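Local coordinates for protein arginine--tRNA ligase (PDB 3FNR) that catalyses the ATP-dependent attachment of L-arginine to its cognate tRNA, releasing AMP and diphosphate, as a monomeric class I aminoacyl-tRNA synthetase, at residues A[43-48]-A[294-299]; A[60-65]-A[443-448]; A[64-69]-A[386-391]; A[116-121]-A[141-146]. The protein carries 1 engineered substitution. All coordinates share one frame; numbering follows the deposited sequence.

Starting from the N terminus, the chain leaves strand 31-35 and runs through the HIGH loop, where residues 43-48 meet residues 294-299 in interaction 1, closing a long loop wholly within the catalytic domain. Helix 50-65 follows and supplies the first partners of interactions 2 and 3, which share Arg64 and His65 and touch each other. Their second partners, 443-448 and 386-391, come from the anticodon-binding domain, so both contacts join the two domains, and along the chain both cross interaction 1. Interaction 4, a short closure between helices 113-126 and 136-157, falls within the spans of all three; its centre lies about 18 Å from that of interaction 1.

Interaction 1. Residues A[43-48]-A[294-299]; sequences GPLHIG and ILMSDV
His46 and Leu295 meet as a single backbone bridge with their CA atoms 4.4 Å apart, and two hydrogen bonds flank it. Met296 N gives its hydrogen to Leu45 O over 2.9 Å, and Ile47 N returns one to Ile294 O, also 2.9 Å. Leu295 is the N-cap of the helix that begins at Met296, so the bridge ties the HIGH signature loop of this class I synthetase to a helix start.

Ile47 has the largest share of the buried surface. Its CG1 lies anti to the backbone N (chi1 -166°), and CD1 beyond it comes 3.8 Å from Val299 CG2, the two side chains crossing at about a right angle. CG2 rests 3.9 Å from Ile294 CB, where the side chains run side by side. Leu45 CD1 likewise lies alongside the Met296 sulfur, SD, at 3.9 Å, while Pro44 CG touches the end of Leu295.

Helix 136-157 packs on Pro44 through Leu150 and on Leu45 through Leu155. Leu277 of strand 267-279 touches both Ile47 and Val299, and Phe293 stacks on the His46 ring.

Interaction 2. Residues A[60-65]-A[443-448]; sequences TRLARH and FSLMGI
Leu445 sets its forked end against Leu62 and His65, crossing each of these side chains at about a right angle. Its two methyls divide the work. CD1 stands above one face of the His65 imidazole, 4.2 Å from the ring centroid and 18° off the normal, a CH-pi contact displaced toward the rim of the ring; the same methyl meets Leu62 CD1 at 3.9 Å. CD2 packs against His65 CB at 3.7 Å and also approaches the backbone oxygen of Arg61. The imidazole is tethered at its other end, where NE2 hydrogen-bonds to Thr23 OG1.

Helix 425-445 ends here in a Schellman motif. Gly447, with positive phi, is the C-prime residue, Ile448 N bonds back to Phe443 O, and Gly447 N makes a weak bond to Ser444 O. This helix end belongs to the DALR anticodon-binding domain, whereas helix 50-65 belongs to the catalytic domain, so the contact is part of the seam between them.

Arg61 lies across the helix terminus. Its chain is extended from CG to NE (chi2 172°, chi3 -176°), and CD passes 3.3 Å from Leu445 O. The guanidinium then spreads flat over the turn, with Gly447 CA 3.8 Å above the plane and over its centre. Carbonyl oxygens at a helix C terminus would probably favour the positive group. NE forms a salt bridge with Asp57, and NH2 hydrogen-bonds to Lys159 O, so partners from the catalytic domain hold the plane in this rotation.

Interaction 3. Residues A[64-69]-A[386-391]; sequences RHLGYK and VLNDAF
Leu66, just past the end of helix 50-65, faces helix 383-393, with its CA 7.2 Å from that of Asn388. Helix 50-65 closes in a Schellman motif at Gly67, whose positive phi turns the chain toward strand 69-76 of the class I catalytic domain; the helix opposite belongs to the DALR anticodon-binding domain.

The two methyls of Leu66 rest on that helix at different residues. CD1 comes 3.5 Å from Phe391 CB, the side chains passing head to tail, and also nears Leu387 O. CD2, the other branch, touches Asn388 OD1 at 3.6 Å. Leu387 CD1 reaches His65 CD2 at 3.8 Å, bringing a second leucine of the anticodon-binding domain against this imidazole.

Further along, the Phe391 ring meets Tyr68 obliquely, planes inclined by 32°, with only its CE2 over a face, 3.5 Å above the tyrosine plane and displaced toward its rim. Lys28 makes a cation-pi contact with Tyr68, and Arg394 one with Phe391.

Asn388 ND2 bonds back to Lys384 O in its own helix. A water in the plane of the Tyr68 ring accepts from Tyr68 OH at 2.8 Å and donates to Asn388 OD1 at 2.7 Å.

Interaction 4. Residues A[116-121]-A[141-146]; sequences VDLAKE and DWAKDK
Leu118 and Trp142 run past one another, pointing opposite ways, where helices 113-126 and 136-157 pack at 126° between their N-to-C directions, the axes of the two short segments approaching to 11.4 Å. In the catalytic domain, the two form a helix pair joined by a short connection.

Leu118 runs outward from CB: its first torsion puts CG anti to the backbone N (chi1 -166°), 4.1 Å from Trp142 CZ3. At the fork, CD1 touches both that same CZ3 and Lys146 CB, the latter 3.7 Å away, while CD2 turns to Ala143 CB at a looser 4.5 Å. Ile90 of helix 80-98 touches both Leu118 and Ala143.

The indole presents its six-membered edge to helix 113-126. Trp142 CH2 lies 3.7 Å from Leu118 O and 3.7 Å from Glu121 CB, both near the ring plane, while Lys146 CG rests above one indole face, toward the rim. Phe126 makes an edge-to-face contact with the tryptophan.

Beyond the indole, Glu121 OE1 and Lys146 NZ form only a long salt bridge of 3.8 Å. No hydrogen bond crosses the pair, so apolar contact around Leu118 and the indole edge does most of the joining, and the long, partly solvent-exposed ion pair probably adds little.

Interaction 1. Residues A[43-48]-A[294-299]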
# COMPACT_ATOMS: atom_id res chain seq x y z
N GLY A 43 5.72 -2.75 17.29
CA GLY A 43 4.42 -2.14 17.54
C GLY A 43 3.44 -2.27 16.39
O GLY A 43 3.80 -2.76 15.32
N PRO A 44 2.17 -1.85 16.60
CA PRO A 44 1.21 -1.77 15.50
C PRO A 44 1.59 -0.63 14.55
O PRO A 44 2.32 0.29 14.95
CB PRO A 44 -0.11 -1.45 16.21
CG PRO A 44 0.29 -0.78 17.49
CD PRO A 44 1.58 -1.43 17.89
N LEU A 45 1.11 -0.71 13.32
CA LEU A 45 1.42 0.29 12.30
C LEU A 45 0.89 1.67 12.68
O LEU A 45 -0.25 1.82 13.12
CB LEU A 45 0.86 -0.13 10.94
CG LEU A 45 1.46 -1.40 10.33
CD1 LEU A 45 0.90 -1.65 8.94
CD2 LEU A 45 2.97 -1.29 10.26
N HIS A 46 1.75 2.68 12.54
CA HIS A 46 1.33 4.05 12.74
C HIS A 46 0.61 4.51 11.48
O HIS A 46 0.68 3.86 10.43
CB HIS A 46 2.54 4.93 13.04
CG HIS A 46 3.25 4.57 14.31
ND1 HIS A 46 4.58 4.84 14.53
CD2 HIS A 46 2.80 3.95 15.43
CE1 HIS A 46 4.93 4.42 15.73
NE2 HIS A 46 3.87 3.87 16.30
N ILE A 47 -0.10 5.63 11.58
CA ILE A 47 -0.87 6.17 10.47
C ILE A 47 0.04 6.66 9.32
O ILE A 47 -0.35 6.59 8.16
CB ILE A 47 -1.90 7.25 10.93
CG1 ILE A 47 -2.93 7.56 9.84
CG2 ILE A 47 -1.22 8.52 11.44
CD1 ILE A 47 -3.67 6.35 9.28
N GLY A 48 1.26 7.09 9.65
CA GLY A 48 2.24 7.53 8.66
C GLY A 48 2.71 6.45 7.69
O GLY A 48 3.30 6.76 6.66
N ILE A 294 -0.73 7.96 16.56
CA ILE A 294 -2.00 7.56 15.95
C ILE A 294 -1.77 6.27 15.15
O ILE A 294 -0.86 6.19 14.34
CB ILE A 294 -2.62 8.67 15.07
CG1 ILE A 294 -2.86 9.95 15.89
CG2 ILE A 294 -3.94 8.20 14.44
CD1 ILE A 294 -2.86 11.23 15.06
N LEU A 295 -2.62 5.28 15.41
CA LEU A 295 -2.49 3.96 14.83
C LEU A 295 -3.31 3.85 13.56
O LEU A 295 -4.44 4.35 13.51
CB LEU A 295 -2.99 2.91 15.83
CG LEU A 295 -2.12 2.28 16.93
CD1 LEU A 295 -1.44 3.29 17.83
CD2 LEU A 295 -2.98 1.31 17.76
N MET A 296 -2.76 3.19 12.54
CA MET A 296 -3.48 2.86 11.31
C MET A 296 -4.78 2.14 11.63
O MET A 296 -5.83 2.44 11.06
CB MET A 296 -2.58 2.01 10.39
CG MET A 296 -3.18 1.65 9.04
SD MET A 296 -2.03 0.73 8.00
CE MET A 296 -3.11 -0.48 7.30
N SER A 297 -4.69 1.22 12.60
CA SER A 297 -5.79 0.44 13.15
C SER A 297 -6.94 1.29 13.68
O SER A 297 -8.11 0.96 13.44
CB SER A 297 -5.24 -0.40 14.31
OG SER A 297 -5.80 -1.69 14.29
N ASP A 298 -6.62 2.35 14.41
CA ASP A 298 -7.61 3.23 15.00
C ASP A 298 -8.40 3.98 13.93
O ASP A 298 -9.62 4.12 14.03
CB ASP A 298 -6.95 4.24 15.95
CG ASP A 298 -6.49 3.60 17.26
OD1 ASP A 298 -5.69 4.25 17.97
OD2 ASP A 298 -6.91 2.47 17.58
N VAL A 299 -7.69 4.43 12.90
CA VAL A 299 -8.29 5.14 11.77
C VAL A 299 -9.21 4.21 10.96
O VAL A 299 -10.33 4.60 10.63
CB VAL A 299 -7.21 5.82 10.90
CG1 VAL A 299 -7.79 6.38 9.61
CG2 VAL A 299 -6.50 6.93 11.70
O HOH W 1 -2.07 0.29 13.50

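Interaction 2. Residues A[60-65]-A[443-448]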
# COMPACT_ATOMS: atom_id res chain seq x y z
N THR A 60 0.55 -2.86 -6.81
CA THR A 60 0.66 -4.30 -6.98
C THR A 60 -0.53 -4.89 -7.71
O THR A 60 -0.36 -5.59 -8.71
CB THR A 60 0.83 -5.01 -5.62
OG1 THR A 60 1.92 -4.41 -4.91
CG2 THR A 60 1.13 -6.47 -5.83
N ARG A 61 -1.74 -4.60 -7.21
CA ARG A 61 -2.98 -5.10 -7.81
C ARG A 61 -3.10 -4.65 -9.26
O ARG A 61 -3.53 -5.41 -10.12
CB ARG A 61 -4.19 -4.60 -7.02
CG ARG A 61 -4.41 -5.26 -5.67
CD ARG A 61 -5.51 -4.52 -4.93
NE ARG A 61 -5.73 -5.01 -3.57
CZ ARG A 61 -6.60 -5.96 -3.25
NH1 ARG A 61 -7.34 -6.54 -4.19
NH2 ARG A 61 -6.74 -6.33 -1.98
N LEU A 62 -2.72 -3.40 -9.50
CA LEU A 62 -2.78 -2.82 -10.83
C LEU A 62 -1.78 -3.48 -11.77
O LEU A 62 -2.14 -3.92 -12.87
CB LEU A 62 -2.60 -1.31 -10.77
CG LEU A 62 -2.66 -0.51 -12.08
CD1 LEU A 62 -3.96 -0.73 -12.85
CD2 LEU A 62 -2.48 0.93 -11.75
N ALA A 63 -0.53 -3.58 -11.33
CA ALA A 63 0.50 -4.28 -12.11
C ALA A 63 0.09 -5.70 -12.49
O ALA A 63 0.24 -6.10 -13.65
CB ALA A 63 1.78 -4.31 -11.36
N ARG A 64 -0.45 -6.46 -11.54
CA ARG A 64 -0.90 -7.83 -11.80
C ARG A 64 -2.05 -7.87 -12.82
O ARG A 64 -2.04 -8.70 -13.73
CB ARG A 64 -1.28 -8.55 -10.50
CG ARG A 64 -0.26 -9.57 -10.04
CD ARG A 64 0.55 -9.15 -8.81
NE ARG A 64 -0.07 -9.61 -7.57
CZ ARG A 64 0.58 -9.88 -6.44
NH1 ARG A 64 1.90 -9.75 -6.34
NH2 ARG A 64 -0.11 -10.28 -5.38
N HIS A 65 -3.01 -6.96 -12.66
CA HIS A 65 -4.16 -6.84 -13.56
C HIS A 65 -3.70 -6.63 -14.99
O HIS A 65 -4.22 -7.25 -15.93
CB HIS A 65 -5.04 -5.67 -13.10
CG HIS A 65 -6.29 -5.47 -13.92
ND1 HIS A 65 -7.43 -6.22 -13.73
CD2 HIS A 65 -6.57 -4.60 -14.91
CE1 HIS A 65 -8.36 -5.81 -14.58
NE2 HIS A 65 -7.86 -4.83 -15.31
N PHE A 443 -12.61 -0.24 -8.69
CA PHE A 443 -12.71 -0.36 -7.23
C PHE A 443 -11.94 -1.57 -6.68
O PHE A 443 -11.28 -1.45 -5.66
CB PHE A 443 -14.17 -0.47 -6.77
CG PHE A 443 -14.69 0.76 -6.08
CD1 PHE A 443 -16.04 0.84 -5.73
CD2 PHE A 443 -13.86 1.84 -5.77
CE1 PHE A 443 -16.54 1.96 -5.08
CE2 PHE A 443 -14.36 2.96 -5.13
CZ PHE A 443 -15.70 3.03 -4.78
N SER A 444 -12.04 -2.72 -7.35
CA SER A 444 -11.37 -3.94 -6.86
C SER A 444 -9.85 -3.81 -6.85
O SER A 444 -9.18 -4.42 -6.01
CB SER A 444 -11.81 -5.17 -7.65
OG SER A 444 -11.26 -5.17 -8.96
N LEU A 445 -9.32 -3.01 -7.78
CA LEU A 445 -7.88 -2.73 -7.85
C LEU A 445 -7.44 -1.80 -6.73
O LEU A 445 -6.24 -1.70 -6.43
CB LEU A 445 -7.50 -2.13 -9.21
CG LEU A 445 -7.84 -2.98 -10.44
CD1 LEU A 445 -7.41 -2.28 -11.73
CD2 LEU A 445 -7.21 -4.38 -10.35
N MET A 446 -8.41 -1.12 -6.12
CA MET A 446 -8.20 -0.29 -4.93
C MET A 446 -8.53 -1.08 -3.65
O MET A 446 -8.53 -0.52 -2.56
CB MET A 446 -9.08 0.97 -4.98
CG MET A 446 -8.77 1.97 -6.10
SD MET A 446 -9.93 3.35 -6.15
CE MET A 446 -9.81 4.04 -4.52
N GLY A 447 -8.80 -2.38 -3.79
CA GLY A 447 -9.16 -3.23 -2.65
C GLY A 447 -10.52 -2.91 -2.04
O GLY A 447 -10.75 -3.14 -0.85
N ILE A 448 -11.41 -2.38 -2.87
CA ILE A 448 -12.77 -2.02 -2.47
C ILE A 448 -13.74 -2.87 -3.28
O ILE A 448 -13.65 -2.94 -4.51
CB ILE A 448 -13.04 -0.52 -2.74
CG1 ILE A 448 -12.10 0.36 -1.92
CG2 ILE A 448 -14.51 -0.17 -2.48
CD1 ILE A 448 -12.18 1.85 -2.23

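Interaction 3. Residues A[64-69]-A[386-391]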
# COMPACT_ATOMS: atom_id res chain seq x y z
N ARG A 64 -0.45 -6.46 -11.54
CA ARG A 64 -0.90 -7.83 -11.80
C ARG A 64 -2.05 -7.87 -12.82
O ARG A 64 -2.04 -8.70 -13.73
CB ARG A 64 -1.28 -8.55 -10.50
CG ARG A 64 -0.26 -9.57 -10.04
CD ARG A 64 0.55 -9.15 -8.81
NE ARG A 64 -0.07 -9.61 -7.57
CZ ARG A 64 0.58 -9.88 -6.44
NH1 ARG A 64 1.90 -9.75 -6.34
NH2 ARG A 64 -0.11 -10.28 -5.38
N HIS A 65 -3.01 -6.96 -12.66
CA HIS A 65 -4.16 -6.84 -13.56
C HIS A 65 -3.70 -6.63 -14.99
O HIS A 65 -4.22 -7.25 -15.93
CB HIS A 65 -5.04 -5.67 -13.10
CG HIS A 65 -6.29 -5.47 -13.92
ND1 HIS A 65 -7.43 -6.22 -13.73
CD2 HIS A 65 -6.57 -4.60 -14.91
CE1 HIS A 65 -8.36 -5.81 -14.58
NE2 HIS A 65 -7.86 -4.83 -15.31
N LEU A 66 -2.68 -5.79 -15.15
CA LEU A 66 -2.16 -5.43 -16.45
C LEU A 66 -1.21 -6.47 -17.05
O LEU A 66 -0.73 -6.30 -18.17
CB LEU A 66 -1.51 -4.04 -16.39
CG LEU A 66 -2.44 -2.89 -15.97
CD1 LEU A 66 -1.64 -1.64 -15.79
CD2 LEU A 66 -3.58 -2.66 -16.98
N GLY A 67 -0.96 -7.55 -16.31
CA GLY A 67 -0.18 -8.66 -16.81
C GLY A 67 1.30 -8.61 -16.48
O GLY A 67 2.09 -9.37 -17.05
N TYR A 68 1.68 -7.70 -15.59
CA TYR A 68 3.07 -7.62 -15.15
C TYR A 68 3.33 -8.65 -14.05
O TYR A 68 2.46 -8.89 -13.20
CB TYR A 68 3.41 -6.21 -14.66
CG TYR A 68 3.34 -5.15 -15.74
CD1 TYR A 68 2.17 -4.44 -15.98
CD2 TYR A 68 4.46 -4.86 -16.53
CE1 TYR A 68 2.10 -3.48 -16.98
CE2 TYR A 68 4.40 -3.89 -17.54
CZ TYR A 68 3.21 -3.20 -17.75
OH TYR A 68 3.12 -2.25 -18.74
N LYS A 69 4.50 -9.28 -14.09
CA LYS A 69 5.00 -10.09 -12.97
C LYS A 69 5.45 -9.11 -11.91
O LYS A 69 6.32 -8.28 -12.17
CB LYS A 69 6.17 -10.98 -13.41
CG LYS A 69 5.78 -12.12 -14.35
CD LYS A 69 6.97 -13.04 -14.68
CE LYS A 69 7.89 -12.46 -15.78
NZ LYS A 69 7.20 -12.24 -17.09
N VAL A 386 -6.99 4.29 -19.06
CA VAL A 386 -6.70 4.94 -17.78
C VAL A 386 -5.76 4.09 -16.93
O VAL A 386 -4.76 4.61 -16.43
CB VAL A 386 -8.00 5.26 -17.01
CG1 VAL A 386 -7.68 5.82 -15.63
CG2 VAL A 386 -8.85 6.27 -17.80
N LEU A 387 -6.06 2.79 -16.80
CA LEU A 387 -5.27 1.89 -15.95
C LEU A 387 -3.82 1.75 -16.42
O LEU A 387 -2.89 1.81 -15.63
CB LEU A 387 -5.92 0.50 -15.86
CG LEU A 387 -7.29 0.45 -15.20
CD1 LEU A 387 -7.82 -0.98 -15.21
CD2 LEU A 387 -7.29 1.05 -13.78
N ASN A 388 -3.64 1.56 -17.73
CA ASN A 388 -2.31 1.47 -18.32
C ASN A 388 -1.52 2.76 -18.13
O ASN A 388 -0.34 2.73 -17.80
CB ASN A 388 -2.40 1.08 -19.79
CG ASN A 388 -2.69 -0.40 -19.98
OD1 ASN A 388 -1.81 -1.25 -19.82
ND2 ASN A 388 -3.93 -0.72 -20.33
N ASP A 389 -2.21 3.88 -18.28
CA ASP A 389 -1.60 5.19 -18.12
C ASP A 389 -1.24 5.44 -16.65
O ASP A 389 -0.19 6.00 -16.35
CB ASP A 389 -2.56 6.27 -18.62
CG ASP A 389 -1.86 7.39 -19.33
OD1 ASP A 389 -1.97 7.45 -20.57
OD2 ASP A 389 -1.18 8.21 -18.66
N ALA A 390 -2.12 5.00 -15.75
CA ALA A 390 -1.89 5.14 -14.31
C ALA A 390 -0.67 4.35 -13.86
O ALA A 390 0.13 4.84 -13.07
CB ALA A 390 -3.12 4.73 -13.52
N PHE A 391 -0.51 3.13 -14.38
CA PHE A 391 0.63 2.31 -14.01
C PHE A 391 1.94 2.91 -14.51
O PHE A 391 2.87 3.11 -13.72
CB PHE A 391 0.49 0.89 -14.54
CG PHE A 391 1.66 0.02 -14.19
CD1 PHE A 391 1.87 -0.40 -12.87
CD2 PHE A 391 2.59 -0.35 -15.16
CE1 PHE A 391 2.96 -1.17 -12.54
CE2 PHE A 391 3.68 -1.14 -14.83
CZ PHE A 391 3.86 -1.55 -13.51
O HOH W 2 0.78 -0.77 -19.05

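Interaction 4. Residues A[116-121]-A[141-146]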
# COMPACT_ATOMS: atom_id res chain seq x y z
N VAL A 116 0.72 -3.40 27.19
CA VAL A 116 0.16 -4.01 28.39
C VAL A 116 -0.61 -5.30 28.08
O VAL A 116 -0.63 -6.22 28.89
CB VAL A 116 -0.66 -3.02 29.30
CG1 VAL A 116 0.18 -1.79 29.64
CG2 VAL A 116 -1.98 -2.61 28.66
N ASP A 117 -1.22 -5.38 26.89
CA ASP A 117 -1.92 -6.59 26.43
C ASP A 117 -0.93 -7.73 26.17
O ASP A 117 -1.19 -8.89 26.51
CB ASP A 117 -2.72 -6.32 25.15
CG ASP A 117 -3.83 -5.30 25.34
OD1 ASP A 117 -4.40 -4.85 24.31
OD2 ASP A 117 -4.14 -4.92 26.50
N LEU A 118 0.20 -7.37 25.58
CA LEU A 118 1.26 -8.29 25.24
C LEU A 118 1.98 -8.77 26.50
O LEU A 118 2.39 -9.93 26.56
CB LEU A 118 2.24 -7.58 24.29
CG LEU A 118 3.30 -8.33 23.49
CD1 LEU A 118 2.71 -9.46 22.67
CD2 LEU A 118 4.00 -7.32 22.60
N ALA A 119 2.13 -7.88 27.48
CA ALA A 119 2.66 -8.22 28.80
C ALA A 119 1.78 -9.24 29.54
O ALA A 119 2.30 -10.10 30.26
CB ALA A 119 2.82 -6.98 29.63
N LYS A 120 0.47 -9.12 29.38
CA LYS A 120 -0.49 -10.06 29.94
C LYS A 120 -0.41 -11.40 29.22
O LYS A 120 -0.58 -12.46 29.85
CB LYS A 120 -1.92 -9.52 29.86
CG LYS A 120 -2.26 -8.49 30.93
CD LYS A 120 -3.76 -8.19 30.97
CE LYS A 120 -4.55 -9.32 31.63
NZ LYS A 120 -6.01 -9.02 31.71
N GLU A 121 -0.15 -11.35 27.92
CA GLU A 121 0.09 -12.55 27.12
C GLU A 121 1.40 -13.21 27.54
O GLU A 121 1.48 -14.43 27.61
CB GLU A 121 0.14 -12.22 25.63
CG GLU A 121 -1.13 -12.53 24.84
CD GLU A 121 -0.97 -12.27 23.35
OE1 GLU A 121 -1.13 -13.22 22.55
OE2 GLU A 121 -0.69 -11.11 22.96
N ASP A 141 12.30 -11.94 21.14
CA ASP A 141 12.07 -12.85 20.00
C ASP A 141 10.62 -13.30 19.89
O ASP A 141 10.04 -13.32 18.80
CB ASP A 141 12.97 -14.09 20.10
CG ASP A 141 14.44 -13.79 19.82
OD1 ASP A 141 14.75 -12.70 19.28
OD2 ASP A 141 15.29 -14.64 20.16
N TRP A 142 10.05 -13.67 21.04
CA TRP A 142 8.64 -14.07 21.15
C TRP A 142 7.73 -12.89 20.83
O TRP A 142 6.72 -13.05 20.16
CB TRP A 142 8.34 -14.58 22.57
CG TRP A 142 6.87 -14.84 22.84
CD1 TRP A 142 6.17 -15.98 22.56
CD2 TRP A 142 5.93 -13.93 23.44
NE1 TRP A 142 4.86 -15.84 22.94
CE2 TRP A 142 4.68 -14.59 23.48
CE3 TRP A 142 6.03 -12.62 23.94
CZ2 TRP A 142 3.53 -13.99 24.01
CZ3 TRP A 142 4.88 -12.02 24.46
CH2 TRP A 142 3.65 -12.71 24.49
N ALA A 143 8.12 -11.72 21.33
CA ALA A 143 7.34 -10.50 21.18
C ALA A 143 7.30 -10.00 19.75
O ALA A 143 6.22 -9.70 19.24
CB ALA A 143 7.89 -9.42 22.07
N LYS A 144 8.47 -9.93 19.11
CA LYS A 144 8.58 -9.40 17.75
C LYS A 144 7.80 -10.26 16.76
O LYS A 144 7.31 -9.75 15.75
CB LYS A 144 10.05 -9.23 17.32
CG LYS A 144 10.84 -10.51 17.03
CD LYS A 144 10.91 -10.85 15.55
CE LYS A 144 11.96 -11.93 15.27
NZ LYS A 144 11.52 -13.30 15.63
N ASP A 145 7.68 -11.55 17.07
CA ASP A 145 6.86 -12.47 16.30
C ASP A 145 5.37 -12.19 16.48
O ASP A 145 4.59 -12.36 15.55
CB ASP A 145 7.19 -13.92 16.64
CG ASP A 145 8.45 -14.42 15.95
OD1 ASP A 145 8.72 -14.00 14.80
OD2 ASP A 145 9.17 -15.25 16.55
N LYS A 146 4.98 -11.77 17.69
CA LYS A 146 3.60 -11.40 17.97
C LYS A 146 3.25 -10.08 17.28
O LYS A 146 2.16 -9.94 16.73
CB LYS A 146 3.35 -11.29 19.48
CG LYS A 146 3.36 -12.61 20.26
CD LYS A 146 1.97 -13.23 20.39
CE LYS A 146 1.77 -14.40 19.43
NZ LYS A 146 0.59 -15.23 19.82